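Local coordinates for protein 2,4-dihydroxyhept-2-ene-1,7-dioic acid aldolase (Kordia algicida OT-1, PDB 6BDE) that belongs to the heme nitric oxide/oxygen (H-NOX) sensor family and binds heme, probably to sense gaseous ligands in signalling, at residues A[2-5]-A[6-10]. The protein carries 1 engineered substitution. Sequence-based numbering, arbitrary orientation.
With HEM (protoporphyrin IX containing Fe), chain B.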
loop_
_atom_site.group_PDB
_atom_site.type_symbol
_atom_site.label_atom_id
_atom_site.label_comp_id
_atom_site.label_asym_id
_atom_site.label_seq_id
_atom_site.Cartn_x
_atom_site.Cartn_y
_atom_site.Cartn_z
ATOM N N LYS A 2 -4.891 -0.982 11.304
ATOM C CA LYS A 2 -6.104 -0.207 11.513
ATOM C C LYS A 2 -7.258 -0.781 10.700
ATOM O O LYS A 2 -7.065 -1.395 9.646
ATOM C CB LYS A 2 -5.875 1.259 11.141
ATOM C CG LYS A 2 -4.886 1.980 12.044
ATOM C CD LYS A 2 -5.209 1.758 13.517
ATOM C CE LYS A 2 -6.521 2.420 13.913
ATOM N NZ LYS A 2 -6.960 2.012 15.276
ATOM N N GLY A 3 -8.476 -0.573 11.206
ATOM C CA GLY A 3 -9.654 -1.136 10.572
ATOM C C GLY A 3 -9.978 -0.546 9.216
ATOM O O GLY A 3 -10.659 -1.199 8.419
ATOM N N ILE A 4 -9.510 0.674 8.938
ATOM C CA ILE A 4 -9.748 1.276 7.628
ATOM C C ILE A 4 -9.097 0.446 6.530
ATOM O O ILE A 4 -9.613 0.371 5.408
ATOM C CB ILE A 4 -9.252 2.737 7.614
ATOM C CG1 ILE A 4 -9.500 3.383 6.248
ATOM C CG2 ILE A 4 -7.779 2.815 7.994
ATOM C CD1 ILE A 4 -10.958 3.670 5.966
ATOM N N ILE A 5 -7.971 -0.203 6.835
ATOM C CA ILE A 5 -7.328 -1.071 5.855
ATOM C C ILE A 5 -8.190 -2.298 5.586
ATOM O O ILE A 5 -8.274 -2.776 4.449
ATOM C CB ILE A 5 -5.918 -1.459 6.334
ATOM C CG1 ILE A 5 -5.133 -0.208 6.728
ATOM C CG2 ILE A 5 -5.177 -2.227 5.252
ATOM C CD1 ILE A 5 -4.925 0.761 5.586
ATOM N N PHE A 6 -8.850 -2.822 6.622
ATOM C CA PHE A 6 -9.709 -3.989 6.444
ATOM C C PHE A 6 -10.978 -3.629 5.680
ATOM O O PHE A 6 -11.373 -4.336 4.746
ATOM C CB PHE A 6 -10.060 -4.595 7.803
ATOM C CG PHE A 6 -8.944 -5.383 8.426
ATOM C CD1 PHE A 6 -8.757 -6.719 8.107
ATOM C CD2 PHE A 6 -8.088 -4.792 9.341
ATOM C CE1 PHE A 6 -7.732 -7.447 8.685
ATOM C CE2 PHE A 6 -7.062 -5.514 9.922
ATOM C CZ PHE A 6 -6.884 -6.843 9.592
ATOM N N THR A 7 -11.629 -2.527 6.065
ATOM C CA THR A 7 -12.909 -2.173 5.459
ATOM C C THR A 7 -12.755 -1.834 3.980
ATOM O O THR A 7 -13.559 -2.273 3.148
ATOM C CB THR A 7 -13.543 -1.003 6.213
ATOM O OG1 THR A 7 -12.661 0.127 6.180
ATOM C CG2 THR A 7 -13.817 -1.387 7.661
ATOM N N GLU A 8 -11.730 -1.053 3.633
ATOM C CA GLU A 8 -11.507 -0.708 2.232
ATOM C C GLU A 8 -11.098 -1.925 1.414
ATOM O O GLU A 8 -11.434 -2.013 0.227
ATOM C CB GLU A 8 -10.446 0.386 2.118
ATOM C CG GLU A 8 -10.866 1.729 2.695
ATOM C CD GLU A 8 -11.923 2.425 1.858
ATOM O OE1 GLU A 8 -12.061 2.085 0.664
ATOM O OE2 GLU A 8 -12.615 3.316 2.394
ATOM N N PHE A 9 -10.378 -2.868 2.026
ATOM C CA PHE A 9 -9.962 -4.071 1.310
ATOM C C PHE A 9 -11.160 -4.948 0.973
ATOM O O PHE A 9 -11.337 -5.357 -0.180
ATOM C CB PHE A 9 -8.939 -4.846 2.142
ATOM C CG PHE A 9 -8.649 -6.227 1.622
ATOM C CD1 PHE A 9 -7.884 -6.408 0.482
ATOM C CD2 PHE A 9 -9.135 -7.345 2.281
ATOM C CE1 PHE A 9 -7.614 -7.679 0.003
ATOM C CE2 PHE A 9 -8.869 -8.618 1.808
ATOM C CZ PHE A 9 -8.106 -8.785 0.668
ATOM N N LEU A 10 -12.000 -5.243 1.969
ATOM C CA LEU A 10 -13.167 -6.079 1.715
ATOM C C LEU A 10 -14.167 -5.384 0.800
ATOM O O LEU A 10 -14.899 -6.054 0.064
ATOM C CB LEU A 10 -13.825 -6.478 3.034
ATOM C CG LEU A 10 -12.933 -7.279 3.988
ATOM C CD1 LEU A 10 -13.653 -7.548 5.299
ATOM C CD2 LEU A 10 -12.479 -8.580 3.337
HETATM C CHA HEM B . 0.221 1.377 6.172
HETATM C CHB HEM B . -1.942 6.354 5.974
HETATM C CHC HEM B . 1.404 7.660 1.793
HETATM C CHD HEM B . 3.402 2.587 1.826
HETATM C C1A HEM B . -0.529 2.907 6.190
HETATM C C2A HEM B . -1.684 2.824 7.003
HETATM C C3A HEM B . -2.210 4.051 6.951
HETATM C C4A HEM B . -1.341 4.773 6.110
HETATM C CMA HEM B . -3.468 4.558 7.653
HETATM C CAA HEM B . -2.198 1.619 7.790
HETATM C CBA HEM B . -1.545 1.647 9.175
HETATM C CGA HEM B . -2.106 0.553 10.078
HETATM O O1A HEM B . -1.829 0.551 11.307
HETATM O O2A HEM B . -2.847 -0.347 9.601
HETATM C C1B HEM B . -1.096 6.977 4.695
HETATM C C2B HEM B . -1.573 8.299 4.062
HETATM C C3B HEM B . -0.669 8.574 2.995
HETATM C C4B HEM B . 0.309 7.435 3.022
HETATM C CMB HEM B . -2.769 9.143 4.504
HETATM C CAB HEM B . -0.662 9.763 2.040
HETATM C CBB HEM B . -0.601 10.995 2.502
HETATM C C1C HEM B . 2.102 6.102 1.652
HETATM C C2C HEM B . 2.785 5.974 0.423
HETATM C C3C HEM B . 3.275 4.722 0.438
HETATM C C4C HEM B . 2.858 4.189 1.673
HETATM C CMC HEM B . 2.938 7.024 -0.675
HETATM C CAC HEM B . 4.110 4.034 -0.636
HETATM C CBC HEM B . 5.408 3.902 -0.466
HETATM C C1D HEM B . 2.492 2.025 3.115
HETATM C C2D HEM B . 2.595 0.519 3.173
HETATM C C3D HEM B . 1.790 0.144 4.283
HETATM C C4D HEM B . 1.216 1.456 4.861
HETATM C CMD HEM B . 3.399 -0.404 2.261
HETATM C CAD HEM B . 1.550 -1.276 4.794
HETATM C CBD HEM B . 2.091 -1.450 6.210
HETATM C CGD HEM B . 3.479 -2.076 6.138
HETATM O O1D HEM B . 4.078 -2.137 5.033
HETATM O O2D HEM B . 4.018 -2.522 7.184
HETATM N NA HEM B . -0.262 4.101 5.512
HETATM N NB HEM B . 0.108 6.324 3.989
HETATM N NC HEM B . 2.041 4.984 2.491
HETATM N ND HEM B . 1.593 2.727 4.072
HETATM FE FE HEM B . 1.268 4.705 4.335
#
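Two donors grip the carbonyl oxygen of Ile4 in the first turns of helix 3-17, the N-terminal helix of the H-NOX fold. Glu8 N makes the regular i to i+4 bond, with N to O at 3.1 Å, and the hydroxyl of Thr7 adds a longer one, OG1 lying 3.2 Å from Ile4 O. Both come from the same face of the carbonyl plane, but OG1 approaches much more from the flank of the C=O bond, at a C=O...donor angle of only 101°. With chi1 at 59°, OG1 is flanked by both the N and the C of its own backbone, and from there it leans back to the preceding turn. One turn apart, the side chains of Ile4 and Glu8 lie alongside each other, their ends leading off in one direction, the methyl CD1 of Ile4 resting 3.8 Å from Glu8 CG.

Thr7 N bonds to Gly3 O at 2.9 Å, while the bond from Phe9 N to Ile5 O is longer and more bent. The Phe6 ring turns an edge to the start of the helix, meeting Lys2 O near the ring plane, and it also stacks with Tyr37.

The helix start also borders the heme pocket. Ile5 lays CG1 and CD1 against the root of a heme propionate, CD1 being 3.6 Å from CAA. Lys2 uses its backbone for the carboxylate and sends its amino group instead to Thr42 OG1 and Ile40 O. Its main-chain N donates a nearly straight bond (165°) to propionate oxygen O2A, 2.7 Å away.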